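Local coordinates for thioesterase superfamily (Jannaschia sp., PDB 2OAF), which probably hydrolyses thioesters, perhaps of acyl-CoA type, as a hot-dog-fold member of the thioesterase superfamily whose own substrate is not established, at residues Ser103-Val108 with Ala121-Phe126; Ser82-Arg87 with Gly110-Val115. All blocks are in the same frame, centred on the assembly; numbering follows the deposited sequence.

Interaction 1: Ser103-Val108 with Ala121-Phe126. With PO4 (phosphate ion), chain H.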
loop_
_atom_site.group_PDB
_atom_site.type_symbol
_atom_site.label_atom_id
_atom_site.label_comp_id
_atom_site.label_asym_id
_atom_site.label_seq_id
_atom_site.Cartn_x
_atom_site.Cartn_y
_atom_site.Cartn_z
ATOM N N SER B 103 -11.805 14.619 21.269
ATOM C CA SER B 103 -11.664 13.502 20.343
ATOM C C SER B 103 -13.002 12.952 19.876
ATOM O O SER B 103 -14.000 13.130 20.536
ATOM C CB SER B 103 -10.904 12.356 21.016
ATOM O OG SER B 103 -11.724 11.791 22.027
ATOM N N ILE B 104 -12.956 12.243 18.738
ATOM C CA ILE B 104 -14.092 11.523 18.189
ATOM C C ILE B 104 -13.688 10.067 17.990
ATOM O O ILE B 104 -12.551 9.799 17.640
ATOM C CB ILE B 104 -14.522 12.158 16.845
ATOM C CG1 ILE B 104 -15.849 11.545 16.343
ATOM C CG2 ILE B 104 -13.385 12.040 15.768
ATOM C CD1 ILE B 104 -16.369 12.210 15.091
ATOM N N THR B 105 -14.598 9.130 18.230
ATOM C CA THR B 105 -14.332 7.729 17.944
ATOM C C THR B 105 -15.366 7.228 16.966
ATOM O O THR B 105 -16.581 7.368 17.182
ATOM C CB THR B 105 -14.351 6.860 19.191
ATOM O OG1 THR B 105 -13.377 7.342 20.120
ATOM C CG2 THR B 105 -14.085 5.378 18.850
ATOM N N PHE B 106 -14.853 6.652 15.882
ATOM C CA PHE B 106 -15.647 6.008 14.860
ATOM C C PHE B 106 -15.542 4.522 15.040
ATOM O O PHE B 106 -14.431 4.001 15.241
ATOM C CB PHE B 106 -15.117 6.351 13.468
ATOM C CG PHE B 106 -15.448 7.750 13.025
ATOM C CD1 PHE B 106 -16.641 8.025 12.401
ATOM C CD2 PHE B 106 -14.563 8.783 13.231
ATOM C CE1 PHE B 106 -16.948 9.310 11.984
ATOM C CE2 PHE B 106 -14.866 10.061 12.802
ATOM C CZ PHE B 106 -16.066 10.313 12.174
ATOM N N ARG B 107 -16.690 3.858 14.905
ATOM C CA ARG B 107 -16.774 2.425 14.717
ATOM C C ARG B 107 -16.918 2.104 13.242
ATOM O O ARG B 107 -17.600 2.830 12.507
ATOM C CB ARG B 107 -17.991 1.894 15.453
ATOM C CG ARG B 107 -17.815 1.794 16.925
ATOM C CD ARG B 107 -17.037 0.533 17.361
ATOM N NE ARG B 107 -17.896 -0.636 17.309
ATOM C CZ ARG B 107 -17.967 -1.502 16.299
ATOM N NH1 ARG B 107 -17.176 -1.383 15.252
ATOM N NH2 ARG B 107 -18.835 -2.499 16.356
ATOM N N VAL B 108 -16.263 1.030 12.814
ATOM C CA VAL B 108 -16.467 0.455 11.492
ATOM C C VAL B 108 -16.580 -1.067 11.644
ATOM O O VAL B 108 -15.695 -1.692 12.250
ATOM C CB VAL B 108 -15.310 0.756 10.521
ATOM C CG1 VAL B 108 -15.558 0.069 9.168
ATOM C CG2 VAL B 108 -15.083 2.275 10.361
ATOM N N ALA B 121 -12.591 0.216 16.126
ATOM C CA ALA B 121 -12.852 1.518 16.729
ATOM C C ALA B 121 -11.609 2.400 16.523
ATOM O O ALA B 121 -10.480 1.969 16.739
ATOM C CB ALA B 121 -13.170 1.364 18.222
ATOM N N PHE B 122 -11.840 3.625 16.073
ATOM C CA PHE B 122 -10.789 4.507 15.576
ATOM C C PHE B 122 -10.995 5.899 16.144
ATOM O O PHE B 122 -12.041 6.497 15.932
ATOM C CB PHE B 122 -10.892 4.572 14.053
ATOM C CG PHE B 122 -10.833 3.218 13.387
ATOM C CD1 PHE B 122 -11.985 2.451 13.221
ATOM C CD2 PHE B 122 -9.636 2.721 12.922
ATOM C CE1 PHE B 122 -11.928 1.211 12.597
ATOM C CE2 PHE B 122 -9.571 1.485 12.304
ATOM C CZ PHE B 122 -10.731 0.723 12.157
ATOM N N THR B 123 -10.003 6.400 16.868
ATOM C CA THR B 123 -10.124 7.635 17.624
ATOM C C THR B 123 -9.171 8.677 17.055
ATOM O O THR B 123 -7.979 8.401 16.838
ATOM C CB THR B 123 -9.781 7.400 19.101
ATOM O OG1 THR B 123 -10.602 6.339 19.602
ATOM C CG2 THR B 123 -10.038 8.677 19.926
ATOM N N CYS B 124 -9.729 9.846 16.768
ATOM C CA CYS B 124 -9.043 11.000 16.202
ATOM C C CYS B 124 -9.157 12.190 17.151
ATOM O O CYS B 124 -10.143 12.309 17.850
ATOM C CB CYS B 124 -9.752 11.391 14.916
ATOM S SG CYS B 124 -9.699 10.072 13.682
ATOM N N VAL B 125 -8.158 13.071 17.144
ATOM C CA VAL B 125 -8.270 14.390 17.763
ATOM C C VAL B 125 -8.456 15.399 16.622
ATOM O O VAL B 125 -8.475 15.013 15.456
ATOM C CB VAL B 125 -7.045 14.729 18.640
ATOM C CG1 VAL B 125 -7.011 13.826 19.883
ATOM C CG2 VAL B 125 -5.735 14.660 17.833
ATOM N N PHE B 126 -8.625 16.671 16.956
ATOM C CA PHE B 126 -8.863 17.728 15.969
ATOM C C PHE B 126 -7.706 18.691 16.001
ATOM O O PHE B 126 -7.189 19.003 17.086
ATOM C CB PHE B 126 -10.161 18.483 16.277
ATOM C CG PHE B 126 -11.400 17.675 16.046
ATOM C CD1 PHE B 126 -11.903 16.848 17.040
ATOM C CD2 PHE B 126 -12.071 17.718 14.812
ATOM C CE1 PHE B 126 -13.066 16.079 16.822
ATOM C CE2 PHE B 126 -13.230 16.947 14.596
ATOM C CZ PHE B 126 -13.718 16.127 15.603
HETATM P P PO4 H . -12.047 13.738 25.125
HETATM O O1 PO4 H . -12.963 13.191 26.211
HETATM O O2 PO4 H . -12.755 13.646 23.798
HETATM O O3 PO4 H . -11.739 15.185 25.485
HETATM O O4 PO4 H . -10.781 12.903 25.024
#

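Interaction 2: Ser82-Arg87 with Gly110-Val115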
loop_
_atom_site.group_PDB
_atom_site.type_symbol
_atom_site.label_atom_id
_atom_site.label_comp_id
_atom_site.label_asym_id
_atom_site.label_seq_id
_atom_site.Cartn_x
_atom_site.Cartn_y
_atom_site.Cartn_z
ATOM N N SER B 82 -13.504 -13.044 10.728
ATOM C CA SER B 82 -13.687 -13.884 9.580
ATOM C C SER B 82 -12.891 -13.254 8.418
ATOM O O SER B 82 -12.735 -12.045 8.357
ATOM C CB SER B 82 -15.199 -13.982 9.238
ATOM O OG SER B 82 -15.449 -15.012 8.324
ATOM N N PRO B 83 -12.359 -14.079 7.515
ATOM C CA PRO B 83 -11.553 -13.550 6.425
ATOM C C PRO B 83 -12.308 -12.698 5.422
ATOM O O PRO B 83 -13.478 -12.953 5.119
ATOM C CB PRO B 83 -11.098 -14.803 5.686
ATOM C CG PRO B 83 -11.297 -15.880 6.589
ATOM C CD PRO B 83 -12.432 -15.537 7.461
ATOM N N VAL B 84 -11.614 -11.715 4.881
ATOM C CA VAL B 84 -12.156 -10.851 3.854
ATOM C C VAL B 84 -11.624 -11.357 2.491
ATOM O O VAL B 84 -10.435 -11.642 2.344
ATOM C CB VAL B 84 -11.736 -9.419 4.099
ATOM C CG1 VAL B 84 -12.082 -8.573 2.904
ATOM C CG2 VAL B 84 -12.431 -8.841 5.419
ATOM N N THR B 85 -12.508 -11.530 1.517
ATOM C CA THR B 85 -12.082 -12.004 0.173
ATOM C C THR B 85 -12.700 -11.183 -0.944
ATOM O O THR B 85 -13.627 -10.408 -0.737
ATOM C CB THR B 85 -12.455 -13.453 -0.090
ATOM O OG1 THR B 85 -13.859 -13.522 -0.405
ATOM C CG2 THR B 85 -12.107 -14.356 1.101
ATOM N N PRO B 86 -12.198 -11.342 -2.163
ATOM C CA PRO B 86 -12.864 -10.717 -3.300
ATOM C C PRO B 86 -14.195 -11.308 -3.749
ATOM O O PRO B 86 -14.742 -10.815 -4.736
ATOM C CB PRO B 86 -11.853 -10.905 -4.450
ATOM C CG PRO B 86 -10.561 -11.176 -3.802
ATOM C CD PRO B 86 -10.955 -12.002 -2.593
ATOM N N ARG B 87 -14.715 -12.327 -3.057
ATOM C CA ARG B 87 -15.972 -12.951 -3.470
ATOM C C ARG B 87 -17.172 -12.037 -3.272
ATOM O O ARG B 87 -18.194 -12.262 -3.878
ATOM C CB ARG B 87 -16.247 -14.241 -2.705
ATOM C CG ARG B 87 -15.129 -15.281 -2.700
ATOM C CD ARG B 87 -15.134 -16.023 -3.977
ATOM N NE ARG B 87 -14.224 -17.164 -3.975
ATOM C CZ ARG B 87 -13.906 -17.833 -5.073
ATOM N NH1 ARG B 87 -14.422 -17.463 -6.246
ATOM N NH2 ARG B 87 -13.067 -18.855 -5.007
ATOM N N GLY B 110 -16.772 -4.298 9.213
ATOM C CA GLY B 110 -16.573 -4.738 7.825
ATOM C C GLY B 110 -17.332 -6.035 7.672
ATOM O O GLY B 110 -17.035 -7.000 8.384
ATOM N N VAL B 111 -18.331 -6.037 6.779
ATOM C CA VAL B 111 -19.292 -7.138 6.646
ATOM C C VAL B 111 -19.340 -7.626 5.220
ATOM O O VAL B 111 -19.407 -6.808 4.297
ATOM C CB VAL B 111 -20.706 -6.654 7.061
ATOM C CG1 VAL B 111 -21.686 -7.812 6.991
ATOM C CG2 VAL B 111 -20.645 -6.040 8.484
ATOM N N GLN B 112 -19.227 -8.942 5.025
ATOM C CA GLN B 112 -19.262 -9.539 3.693
ATOM C C GLN B 112 -20.309 -10.627 3.627
ATOM O O GLN B 112 -20.223 -11.608 4.368
ATOM C CB GLN B 112 -17.904 -10.140 3.309
ATOM C CG GLN B 112 -16.897 -9.131 2.846
ATOM C CD GLN B 112 -15.790 -9.739 2.014
ATOM O OE1 GLN B 112 -15.226 -10.772 2.363
ATOM N NE2 GLN B 112 -15.428 -9.048 0.935
ATOM N N ASP B 113 -21.295 -10.450 2.749
ATOM C CA ASP B 113 -22.404 -11.366 2.677
ATOM C C ASP B 113 -23.043 -11.573 4.047
ATOM O O ASP B 113 -23.442 -12.688 4.431
ATOM C CB ASP B 113 -21.953 -12.665 2.051
ATOM C CG ASP B 113 -22.825 -13.065 0.899
ATOM O OD1 ASP B 113 -23.373 -12.155 0.261
ATOM O OD2 ASP B 113 -22.912 -14.266 0.620
ATOM N N GLY B 114 -23.178 -10.466 4.772
ATOM C CA GLY B 114 -23.766 -10.469 6.120
ATOM C C GLY B 114 -22.945 -10.995 7.267
ATOM O O GLY B 114 -23.379 -10.920 8.417
ATOM N N VAL B 115 -21.767 -11.544 6.971
ATOM C CA VAL B 115 -20.839 -12.000 7.990
ATOM C C VAL B 115 -19.951 -10.844 8.428
ATOM O O VAL B 115 -19.317 -10.189 7.590
ATOM C CB VAL B 115 -19.895 -13.117 7.437
ATOM C CG1 VAL B 115 -18.933 -13.639 8.537
ATOM C CG2 VAL B 115 -20.712 -14.273 6.827
HETATM O O HOH W 1 -16.069 -13.293 3.026
#

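Interaction 1: Ser103-Val108 with Ala121-Phe126
I104 and F106 pair with C124 and F122 through main-chain hydrogen bonds, and the two antiparallel strand segments run at 157° to each other. I104 N gives to C124 O at 3.0 Å, and C124 N returns a bond to I104 O. F106 N to F122 O and F122 N to F106 O close a second ring of the ladder. T105 with T123 and R107 with A121 form the non-hydrogen-bonded pairs between and beyond these rings. On their face of the sheet the two threonine hydroxyls meet, OG1 of T105 to OG1 of T123 at 3.0 Å. Both threonines have OG1 anti to the carbonyl carbon (chi1 -58° and -55°), which turns the two oxygens toward each other. Further along this face, CD of R107 lies 4.0 Å from CB of A121, while its guanidinium forms a salt bridge with D109. The other face is apolar. CG2 of I104 touches CB of C124 at 3.8 Å and also reaches CZ of F126, at 4.1 Å. The F122 ring has CE1 4.0 Å from CB of V108, and the edge of the same ring lies near F106 O. At the start of the segment, S103 holds a phosphate ion, probably from the crystallisation liquor. Both S103 N and S103 OG bond to its O2, the hydroxyl at 2.8 Å. R98 and K102 also bond to the phosphate. The hairpin belongs to the hot-dog sheet, in which strand 90-99 flanks 103-108 and strand 69-80 flanks 121-126. Helix 39-54 covers the apolar face: F106 meets W50 edge-to-face, and F122 packs on A43, L44 and I47.

Interaction 2: Ser82-Arg87 with Gly110-Val115
The side-chain amide of Q112 meets the backbone of T85 and bonds to both its N and its O. T85 N gives to Q112 OE1 at 2.9 Å, with an N-H...O angle of 168°. NE2 of Q112 gives to T85 O at 2.8 Å. T85 O lies close to the amide plane of Q112, whereas T85 N is tilted about 20° out of it. Two bonds to one residue should hold the amide against rotation and fix which end is oxygen. Chi1 of -79° puts CG of Q112 anti to the carbonyl carbon; from there the extended chain carries the amide to T85. This part is close-packed. OE1 of Q112 also lies 3.4 Å from CA of V84, and CG1 of V84 is 3.9 Å from both OE1 and NE2. An alanine in place of Q112 would probably leave T85 N and O without these partners and set the 82-87 loop freer to move. The solvent side is looser. A water gives to Q112 OE1 at 2.7 Å and makes a weak bond to P83 O. There S82 and V115 only touch, with OG of S82 3.8 Å from CG1 of V115. Q112 and V115 are the two ends of a type I' turn, and D113 at its tip packs on H88. Within the loop, T85 OG1 accepts from R87 N in an ST turn. T85, P86 and R87 also meet Y61 of a second subunit, and R87 forms a salt bridge with D66 of that subunit. The contact ties the loop between strands 69-80 and 90-99 to the turn of hairpin 103-112/115-128. V84 and Q112 both pack on L90 of strand 90-99 and C117 of strand 115-128.

From the N terminus, the chain passes the first helices and strand 69-80 before reaching the loop 82-87. It then runs out along strand 90-99 and returns along strand 103-112. Residues 103-108 open interaction 1, and 110-115 follow on the same strand and round its turn. There interaction 2 closes a loop of 22 residues. Strand 115-128 then brings 121-126 back beside 103-108, and interaction 1 closes a shorter loop of 12 residues. The two contacts therefore cross along the chain and do not nest. The centres of interactions 1 and 2 lie about 23 Å apart. Interaction 1 joins the body of the hairpin; interaction 2 fastens its turn to the earlier loop.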